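Long-range contacts in benzoylformate decarboxylase (PDB 4Q9D), which belongs to the thiamine pyrophosphate-dependent enzyme family and holds a magnesium ion in its C-terminal cofactor-binding domain: residues Ser234-Arg239 and Leu253-Ala258; Pro209-Ala214 and Gly316-Ala321; Gly414-Asp419 and His450-Val455; Glu188-Phe193 and Ser323-Leu328. All blocks are in the same frame, centred on the assembly; numbering follows the deposited sequence.

Contact 1 (Ser234-Arg239 and Leu253-Ala258)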
# COMPACT_ATOMS: atom_id res chain seq x y z
N SER B 234 29.16 6.08 -15.47
CA SER B 234 28.01 5.18 -15.50
C SER B 234 27.54 4.96 -16.92
O SER B 234 27.61 5.87 -17.76
CB SER B 234 26.84 5.81 -14.70
OG SER B 234 25.67 4.99 -14.76
N ALA B 235 27.04 3.77 -17.21
CA ALA B 235 26.25 3.58 -18.43
C ALA B 235 24.97 4.42 -18.28
O ALA B 235 24.49 4.65 -17.16
CB ALA B 235 25.89 2.08 -18.61
N LEU B 236 24.41 4.86 -19.39
CA LEU B 236 23.10 5.50 -19.33
C LEU B 236 23.04 6.59 -18.25
O LEU B 236 22.14 6.59 -17.40
CB LEU B 236 22.05 4.41 -19.05
CG LEU B 236 22.00 3.27 -20.08
CD1 LEU B 236 21.43 2.00 -19.44
CD2 LEU B 236 21.18 3.69 -21.33
N PRO B 237 24.01 7.51 -18.27
CA PRO B 237 24.14 8.51 -17.21
C PRO B 237 23.00 9.52 -17.25
O PRO B 237 22.64 9.96 -18.34
CB PRO B 237 25.46 9.20 -17.57
CG PRO B 237 25.45 9.17 -19.07
CD PRO B 237 24.99 7.75 -19.35
N ASP B 238 22.42 9.87 -16.09
CA ASP B 238 21.53 11.02 -16.03
C ASP B 238 22.33 12.28 -15.64
O ASP B 238 21.85 13.38 -15.78
CB ASP B 238 20.34 10.80 -15.06
CG ASP B 238 20.74 10.12 -13.74
OD1 ASP B 238 21.64 9.24 -13.75
OD2 ASP B 238 20.13 10.45 -12.70
N ARG B 239 23.56 12.08 -15.13
CA ARG B 239 24.51 13.17 -14.92
C ARG B 239 25.90 12.67 -15.30
O ARG B 239 26.14 11.46 -15.29
CB ARG B 239 24.52 13.68 -13.46
CG ARG B 239 23.14 14.15 -12.95
CD ARG B 239 22.77 15.55 -13.45
NE ARG B 239 23.69 16.50 -12.86
CZ ARG B 239 23.41 17.32 -11.85
NH1 ARG B 239 22.18 17.37 -11.31
NH2 ARG B 239 24.36 18.12 -11.41
N LEU B 253 30.73 2.71 -18.76
CA LEU B 253 30.68 1.25 -18.71
C LEU B 253 29.69 0.71 -19.73
O LEU B 253 28.75 1.42 -20.12
CB LEU B 253 30.28 0.77 -17.29
CG LEU B 253 31.32 0.86 -16.16
CD1 LEU B 253 30.74 0.38 -14.83
CD2 LEU B 253 32.54 0.02 -16.51
N PRO B 254 29.87 -0.55 -20.14
CA PRO B 254 28.82 -1.22 -20.91
C PRO B 254 27.55 -1.34 -20.06
O PRO B 254 27.61 -1.17 -18.83
CB PRO B 254 29.41 -2.62 -21.15
CG PRO B 254 30.92 -2.45 -20.99
CD PRO B 254 31.06 -1.40 -19.93
N MET B 255 26.43 -1.67 -20.70
CA MET B 255 25.14 -1.69 -20.03
C MET B 255 24.58 -3.09 -19.85
O MET B 255 23.39 -3.25 -19.59
CB MET B 255 24.13 -0.80 -20.76
CG MET B 255 23.82 -1.20 -22.21
SD MET B 255 22.56 -0.10 -22.94
CE MET B 255 23.44 1.44 -22.96
N THR B 256 25.43 -4.11 -20.00
CA THR B 256 25.00 -5.49 -19.76
C THR B 256 25.92 -6.17 -18.74
O THR B 256 27.05 -5.73 -18.50
CB THR B 256 25.04 -6.34 -21.04
OG1 THR B 256 26.42 -6.51 -21.42
CG2 THR B 256 24.28 -5.66 -22.18
N ILE B 257 25.43 -7.25 -18.15
CA ILE B 257 26.23 -8.05 -17.22
C ILE B 257 27.50 -8.59 -17.92
O ILE B 257 28.62 -8.37 -17.44
CB ILE B 257 25.40 -9.21 -16.61
CG1 ILE B 257 24.23 -8.67 -15.75
CG2 ILE B 257 26.29 -10.11 -15.75
CD1 ILE B 257 23.19 -9.75 -15.44
N ALA B 258 27.33 -9.25 -19.07
CA ALA B 258 28.48 -9.81 -19.80
C ALA B 258 29.46 -8.72 -20.20
O ALA B 258 30.68 -8.91 -20.16
CB ALA B 258 28.00 -10.59 -21.05

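Contact 2 (Pro209-Ala214 and Gly316-Ala321)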
# COMPACT_ATOMS: atom_id res chain seq x y z
N PRO B 209 26.67 9.47 -11.35
CA PRO B 209 25.90 10.71 -11.24
C PRO B 209 25.85 11.35 -9.84
O PRO B 209 25.64 12.56 -9.77
CB PRO B 209 24.48 10.28 -11.64
CG PRO B 209 24.70 9.09 -12.59
CD PRO B 209 25.93 8.38 -12.02
N GLU B 210 26.01 10.58 -8.75
CA GLU B 210 25.92 11.19 -7.42
C GLU B 210 27.02 12.20 -7.23
O GLU B 210 26.90 13.12 -6.42
CB GLU B 210 26.03 10.16 -6.30
CG GLU B 210 24.86 9.19 -6.21
CD GLU B 210 25.00 8.30 -4.98
OE1 GLU B 210 25.19 7.09 -5.15
OE2 GLU B 210 24.95 8.82 -3.85
N VAL B 211 28.11 12.03 -7.97
CA VAL B 211 29.29 12.89 -7.78
C VAL B 211 28.98 14.30 -8.24
O VAL B 211 29.18 15.26 -7.51
CB VAL B 211 30.56 12.28 -8.45
CG1 VAL B 211 31.74 13.23 -8.38
CG2 VAL B 211 30.90 10.98 -7.76
N ASP B 212 28.44 14.42 -9.45
CA ASP B 212 28.04 15.73 -9.95
C ASP B 212 26.92 16.34 -9.06
O ASP B 212 26.95 17.53 -8.75
CB ASP B 212 27.57 15.65 -11.42
CG ASP B 212 27.58 17.01 -12.11
OD1 ASP B 212 28.55 17.76 -11.89
OD2 ASP B 212 26.62 17.33 -12.85
N ARG B 213 25.96 15.53 -8.63
CA ARG B 213 24.87 16.06 -7.79
C ARG B 213 25.37 16.53 -6.43
O ARG B 213 24.79 17.42 -5.85
CB ARG B 213 23.72 15.06 -7.64
CG ARG B 213 23.04 14.76 -8.96
CD ARG B 213 21.68 14.05 -8.78
NE ARG B 213 20.92 14.07 -10.04
CZ ARG B 213 20.70 12.99 -10.79
NH1 ARG B 213 21.14 11.79 -10.42
NH2 ARG B 213 20.01 13.10 -11.92
N ALA B 214 26.46 15.93 -5.93
CA ALA B 214 27.07 16.43 -4.70
C ALA B 214 27.98 17.66 -4.90
O ALA B 214 28.52 18.18 -3.93
CB ALA B 214 27.84 15.32 -3.97
N GLY B 316 27.67 7.07 2.47
CA GLY B 316 28.16 8.38 2.85
C GLY B 316 28.10 9.30 1.66
O GLY B 316 28.04 8.82 0.52
N ASP B 317 28.11 10.60 1.92
CA ASP B 317 28.17 11.59 0.86
C ASP B 317 29.40 11.36 -0.02
O ASP B 317 30.50 11.16 0.49
CB ASP B 317 28.24 12.98 1.47
CG ASP B 317 28.26 14.08 0.43
OD1 ASP B 317 27.16 14.57 0.04
OD2 ASP B 317 29.39 14.48 0.01
N VAL B 318 29.24 11.38 -1.34
CA VAL B 318 30.35 10.95 -2.20
C VAL B 318 31.43 12.02 -2.25
O VAL B 318 32.61 11.72 -2.44
CB VAL B 318 29.88 10.53 -3.62
CG1 VAL B 318 28.99 9.32 -3.51
CG2 VAL B 318 29.13 11.69 -4.31
N GLY B 319 31.02 13.27 -2.07
CA GLY B 319 31.95 14.38 -2.00
C GLY B 319 32.87 14.29 -0.80
O GLY B 319 34.09 14.42 -0.91
N ILE B 320 32.29 14.04 0.38
CA ILE B 320 33.10 13.85 1.57
C ILE B 320 33.99 12.62 1.41
O ILE B 320 35.16 12.64 1.78
CB ILE B 320 32.20 13.66 2.82
CG1 ILE B 320 31.41 14.94 3.07
CG2 ILE B 320 33.03 13.31 4.04
CD1 ILE B 320 30.45 14.83 4.24
N ALA B 321 33.44 11.54 0.88
CA ALA B 321 34.21 10.32 0.72
C ALA B 321 35.44 10.55 -0.16
O ALA B 321 36.51 10.07 0.19
CB ALA B 321 33.34 9.16 0.16

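Contact 3 (Gly414-Asp419 and His450-Val455)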
# COMPACT_ATOMS: atom_id res chain seq x y z
N GLY B 414 12.99 23.69 -17.11
CA GLY B 414 13.35 23.83 -15.70
C GLY B 414 14.80 24.23 -15.45
O GLY B 414 15.08 25.08 -14.61
N ILE B 415 15.73 23.61 -16.17
CA ILE B 415 17.15 23.94 -16.03
C ILE B 415 17.41 25.40 -16.41
O ILE B 415 18.13 26.11 -15.71
CB ILE B 415 18.04 22.99 -16.88
CG1 ILE B 415 18.03 21.58 -16.28
CG2 ILE B 415 19.47 23.54 -16.97
CD1 ILE B 415 18.27 20.44 -17.34
N ALA B 416 16.82 25.85 -17.51
CA ALA B 416 17.03 27.24 -17.93
C ALA B 416 16.40 28.23 -16.94
O ALA B 416 17.00 29.28 -16.64
CB ALA B 416 16.52 27.47 -19.35
N LEU B 417 15.21 27.91 -16.42
CA LEU B 417 14.61 28.73 -15.36
C LEU B 417 15.53 28.74 -14.15
O LEU B 417 15.71 29.77 -13.51
CB LEU B 417 13.24 28.20 -14.94
CG LEU B 417 12.13 28.49 -15.95
CD1 LEU B 417 10.89 27.60 -15.69
CD2 LEU B 417 11.77 29.97 -15.90
N GLY B 418 16.12 27.59 -13.85
CA GLY B 418 17.05 27.48 -12.75
C GLY B 418 18.28 28.35 -12.96
O GLY B 418 18.69 29.06 -12.05
N ASP B 419 18.89 28.26 -14.14
CA ASP B 419 20.07 29.08 -14.47
C ASP B 419 19.74 30.56 -14.26
O ASP B 419 20.52 31.30 -13.67
CB ASP B 419 20.52 28.87 -15.92
CG ASP B 419 21.11 27.51 -16.16
OD1 ASP B 419 21.47 26.84 -15.16
OD2 ASP B 419 21.23 27.10 -17.35
N HIS B 450 8.49 32.18 -21.09
CA HIS B 450 9.53 32.78 -20.25
C HIS B 450 10.78 33.17 -21.02
O HIS B 450 11.79 33.53 -20.41
CB HIS B 450 9.89 31.85 -19.08
CG HIS B 450 8.76 31.61 -18.14
ND1 HIS B 450 8.66 32.24 -16.93
CD2 HIS B 450 7.64 30.86 -18.27
CE1 HIS B 450 7.54 31.88 -16.33
NE2 HIS B 450 6.90 31.05 -17.13
N LYS B 451 10.70 33.11 -22.35
CA LYS B 451 11.80 33.51 -23.23
C LYS B 451 13.12 32.87 -22.80
O LYS B 451 14.10 33.56 -22.59
CB LYS B 451 11.94 35.03 -23.24
CG LYS B 451 10.76 35.76 -23.89
CD LYS B 451 10.94 37.27 -23.69
CE LYS B 451 9.83 38.07 -24.33
NZ LYS B 451 8.52 37.75 -23.71
N LEU B 452 13.13 31.55 -22.66
CA LEU B 452 14.32 30.87 -22.17
C LEU B 452 15.33 30.61 -23.30
O LEU B 452 14.94 30.33 -24.44
CB LEU B 452 13.90 29.58 -21.46
CG LEU B 452 13.02 29.84 -20.23
CD1 LEU B 452 12.38 28.53 -19.71
CD2 LEU B 452 13.86 30.49 -19.15
N PRO B 453 16.64 30.70 -22.99
CA PRO B 453 17.67 30.40 -24.00
C PRO B 453 17.86 28.90 -24.12
O PRO B 453 18.84 28.32 -23.64
CB PRO B 453 18.94 31.07 -23.45
CG PRO B 453 18.75 30.95 -21.93
CD PRO B 453 17.24 31.11 -21.70
N ILE B 454 16.91 28.27 -24.81
CA ILE B 454 16.97 26.85 -25.04
C ILE B 454 16.90 26.59 -26.54
O ILE B 454 16.01 27.10 -27.23
CB ILE B 454 15.82 26.10 -24.36
CG1 ILE B 454 15.75 26.45 -22.86
CG2 ILE B 454 15.99 24.59 -24.58
CD1 ILE B 454 14.51 25.85 -22.21
N VAL B 455 17.82 25.78 -27.03
CA VAL B 455 17.78 25.35 -28.42
C VAL B 455 17.44 23.87 -28.42
O VAL B 455 18.24 23.05 -27.98
CB VAL B 455 19.15 25.57 -29.13
CG1 VAL B 455 19.04 25.14 -30.58
CG2 VAL B 455 19.59 27.04 -29.01

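Contact 4 (Glu188-Phe193 and Ser323-Leu328)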
# COMPACT_ATOMS: atom_id res chain seq x y z
N GLU B 188 36.29 4.70 10.14
CA GLU B 188 37.02 3.45 10.27
C GLU B 188 36.77 2.52 9.08
O GLU B 188 37.67 1.78 8.65
CB GLU B 188 36.63 2.78 11.59
CG GLU B 188 36.74 1.28 11.60
CD GLU B 188 36.22 0.69 12.92
OE1 GLU B 188 35.54 -0.36 12.86
OE2 GLU B 188 36.48 1.30 13.99
N ARG B 189 35.57 2.57 8.52
CA ARG B 189 35.28 1.74 7.36
C ARG B 189 35.92 2.38 6.12
O ARG B 189 36.43 1.68 5.26
CB ARG B 189 33.76 1.53 7.16
CG ARG B 189 33.34 0.59 6.00
CD ARG B 189 31.85 0.13 6.14
NE ARG B 189 31.46 -0.82 5.11
CZ ARG B 189 31.81 -2.10 5.09
NH1 ARG B 189 32.57 -2.61 6.07
NH2 ARG B 189 31.42 -2.88 4.09
N LEU B 190 35.88 3.70 6.02
CA LEU B 190 36.48 4.38 4.89
C LEU B 190 37.99 4.11 4.88
O LEU B 190 38.55 3.87 3.82
CB LEU B 190 36.21 5.88 4.93
CG LEU B 190 36.67 6.65 3.68
CD1 LEU B 190 35.79 6.31 2.47
CD2 LEU B 190 36.62 8.15 3.95
N ALA B 191 38.63 4.13 6.05
CA ALA B 191 40.06 3.81 6.17
C ALA B 191 40.31 2.37 5.74
O ALA B 191 41.31 2.08 5.08
CB ALA B 191 40.61 4.07 7.60
N GLN B 192 39.41 1.45 6.09
CA GLN B 192 39.56 0.09 5.61
C GLN B 192 39.54 0.04 4.08
O GLN B 192 40.30 -0.71 3.49
CB GLN B 192 38.47 -0.85 6.17
CG GLN B 192 38.69 -1.29 7.61
CD GLN B 192 37.44 -1.86 8.29
OE1 GLN B 192 36.38 -2.05 7.66
NE2 GLN B 192 37.55 -2.12 9.60
N PHE B 193 38.63 0.80 3.46
CA PHE B 193 38.51 0.83 2.00
C PHE B 193 39.81 1.37 1.37
O PHE B 193 40.28 0.87 0.35
CB PHE B 193 37.30 1.66 1.53
CG PHE B 193 35.95 0.92 1.57
CD1 PHE B 193 35.74 -0.17 2.41
CD2 PHE B 193 34.89 1.33 0.74
CE1 PHE B 193 34.50 -0.85 2.44
CE2 PHE B 193 33.63 0.66 0.76
CZ PHE B 193 33.43 -0.42 1.61
N SER B 323 37.16 13.45 -1.09
CA SER B 323 38.14 14.31 -0.43
C SER B 323 38.93 13.54 0.61
O SER B 323 40.14 13.65 0.69
CB SER B 323 37.46 15.48 0.27
OG SER B 323 36.77 16.25 -0.68
N ARG B 324 38.22 12.76 1.41
CA ARG B 324 38.86 12.01 2.47
C ARG B 324 39.75 10.87 1.93
O ARG B 324 40.85 10.64 2.42
CB ARG B 324 37.81 11.51 3.46
CG ARG B 324 38.38 10.92 4.72
CD ARG B 324 39.14 11.95 5.57
NE ARG B 324 40.13 11.28 6.41
CZ ARG B 324 41.27 11.84 6.82
NH1 ARG B 324 41.54 13.09 6.46
NH2 ARG B 324 42.13 11.16 7.57
N LEU B 325 39.26 10.15 0.93
CA LEU B 325 40.03 9.09 0.30
C LEU B 325 41.35 9.61 -0.28
O LEU B 325 42.36 8.95 -0.19
CB LEU B 325 39.21 8.43 -0.80
CG LEU B 325 38.19 7.40 -0.29
CD1 LEU B 325 37.30 6.94 -1.43
CD2 LEU B 325 38.95 6.23 0.35
N THR B 326 41.30 10.78 -0.91
CA THR B 326 42.50 11.42 -1.40
C THR B 326 43.56 11.51 -0.29
O THR B 326 44.69 11.07 -0.47
CB THR B 326 42.19 12.82 -1.92
OG1 THR B 326 41.28 12.72 -3.02
CG2 THR B 326 43.47 13.50 -2.39
N GLU B 327 43.17 12.06 0.85
CA GLU B 327 44.06 12.11 2.00
C GLU B 327 44.51 10.74 2.48
O GLU B 327 45.64 10.61 2.88
CB GLU B 327 43.45 12.90 3.14
CG GLU B 327 43.28 14.35 2.77
CD GLU B 327 42.39 15.12 3.72
OE1 GLU B 327 41.81 14.49 4.64
OE2 GLU B 327 42.26 16.36 3.56
N LEU B 328 43.64 9.73 2.41
CA LEU B 328 43.99 8.42 2.99
C LEU B 328 44.85 7.53 2.12
O LEU B 328 45.67 6.78 2.64
CB LEU B 328 42.75 7.63 3.42
CG LEU B 328 41.82 8.21 4.50
CD1 LEU B 328 40.48 7.50 4.45
CD2 LEU B 328 42.43 8.03 5.86

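Contact 1 (Ser234-Arg239 and Leu253-Ala258)
Ala235 and Leu236 meet Leu253 and Met255 at the C-terminal edge of the parallel, Rossmann-like sheet of the central domain, where the segments leaving the neighbouring strands 231-233 and 249-252 run side by side. Ala235 CB points toward segment 253-258 and comes within 3.3 Å of Leu253 O, with Pro254 O a little farther off, and its third neighbour is Met255 CB at 4.0 Å. The methyl thus lies against backbone carbonyls as much as against a side chain. Beside it, Leu236 and Met255 cross at about a right angle. Met255 CG is held between its own backbone N and carbonyl carbon (chi1 61°), and the chain then bends at chi3 (66°), carrying the terminal methyl CE to 3.6 Å from Leu236 CD2, with CG of the same leucine nearly as close. Leu236 also packs on Tyr112 of the second subunit, so this part of the loop lies at a subunit boundary. One residue past Met255, Thr256 caps the start of helix 257-264 through Gly259 N. Within 234-239, Ser234 OG donates to Ala235 O over 2.7 Å, the donor tilted 24° from the carbonyl plane.

Contact 2 (Pro209-Ala214 and Gly316-Ala321)
Val318 meets Glu210, Val211 and Ala214 in a contact made mostly by one methyl group. Val318 CG2 stands 3.4 Å from Glu210 O, lies 3.9 Å from Val211 CG2, and has Ala214 CB at the same 3.9 Å. The valine torsion explains this reach: chi1 -65° sets CG1 anti to the carbonyl carbon, which leaves CG2 between the backbone N and the carbonyl carbon, facing the short helix 209-213, while CG1 turns to the Glu210 side chain. Glu210 and Val318 cross at about a right angle, and Glu210 CB is 4.0 Å from Val318 CG2. Glu210 O, brushed by this methyl, is also the acceptor for Ala214 N, a helical bond of 2.9 Å. Farther out, Ala214 CB approaches Asp317 OD1 and the start of the other helix at Gly319 N.

Both helices follow strands of the same parallel Rossmann-like sheet. Helix 209-213 comes just after strand 203-207 and helix 318-328 just after strand 312-315, one of the two outermost strands within this chain; the short helix and the first turn of helix 318-328 meet at the C-terminal end of the sheet.

The polar groups serve their own surroundings. Asp317 is the N-cap of helix 318-328, its OD2 using the anti lone pair to accept from Ile320 N at 3.0 Å, with an N-H...O angle of 157°. Glu210 extends beyond CG to the C-terminal end of strand 294-299, where OE1 is hydrogen-bonded to Thr299 OG1 and OE2 to Ala300 N; Glu210 OE2 also passes 4.1 Å from Val318 CG1.

Contact 3 (Gly414-Asp419 and His450-Val455)
Leu417 and Leu452 cross at about a right angle, and their branches meet: Leu452 CD1 reaches Leu417 CG at 3.8 Å, while Leu452 CD2 lies 3.9 Å from Leu417 CD2. The same CD2 of Leu417 also meets His450, again nearly perpendicular, touching the imidazole obliquely at ND1 (4.0 Å) and staying about as close to the ring's CG and to CB. Ala416, the preceding residue, points its CB toward segment 450-455. It rests on Ile454 CG1 at 3.7 Å, with CD1 of that isoleucine just beyond, and has Leu452 CB at 4.0 Å and Pro453 CD at 4.4 Å.

This joins helix 408-421 to the connection between helix 443-449 and strand 454-460 in the parallel sheet of the C-terminal cofactor-binding domain. Lys451, with positive phi, is the C' residue of the Schellman motif that ends helix 443-449, and Pro453 centres an inverse gamma turn that leads into the strand. The contact sits at the strand's N-terminal end; the other end leads to Asn461 and Glu463, which bind magnesium together with Asp434. On the polar side, His450 O accepts from Arg420 NH1, farther along helix 408-421. Between the two segments themselves the touching groups are mainly aliphatic, which implies that this buried joint depends on shape and exclusion of water rather than on directional bonds.

Contact 4 (Glu188-Phe193 and Ser323-Leu328)
Leu190 lays its CD2 against the aliphatic stem of Arg324, 3.4 Å from CG and 3.6 Å from CB. Its other methyl, CD1, turns to Leu325, where CD2 and CG are each 3.8 Å away. Leu328 completes the set: its CD1 approaches Leu190 CD2 to 3.9 Å and also comes to 4.1 Å from Ala191 CA. One leucine of helix 187-199 is thus packed against positions i, i+1 and i+4 of helix 318-328. Its chi1 of -173° sets CG anti to the backbone N, where Leu190 CG itself lies 4.0 Å from Leu328 CD1. All three partners cross it obliquely. The helix axes come within 10.0 Å at a crossing angle of -55°, their N-to-C directions pointing broadly the same way. Both helices pack on the Rossmann-like sheet of the central domain beside its edge strand 312-315: Leu190 and Phe193 touch Leu314 of that strand, and Leu325 touches Ile298 of the strand next to it. Arg189, on another side of its helix, bonds through NH2 to Ser178 OG of the third subunit. Across the helix pair the contact is made of hydrocarbon, consistent with a hydrophobic seam in which CB and CG of the exposed Arg324 probably cover part of Leu190.

Overall arrangement
Along the chain, contact 4 opens first at 188-193, followed by contact 2 at 209-214 and contact 1 at 234-239. They close in reverse order, at 253-258, 316-321 and 323-328, so the three loops sit one within another in the central domain and none cross. Contact 4 joins helices 187-199 and 318-328, contact 2 ties the latter to helix 209-213, and contact 1 joins the segments after strands 231-233 and 249-252. Contacts 1 and 2 touch through two salt bridges, Asp238 with Arg213 and Arg239 with Asp212. Contact 3 opens only after these loops have closed, joining helix 408-421 to the lead-in of strand 454-460 in the C-terminal domain.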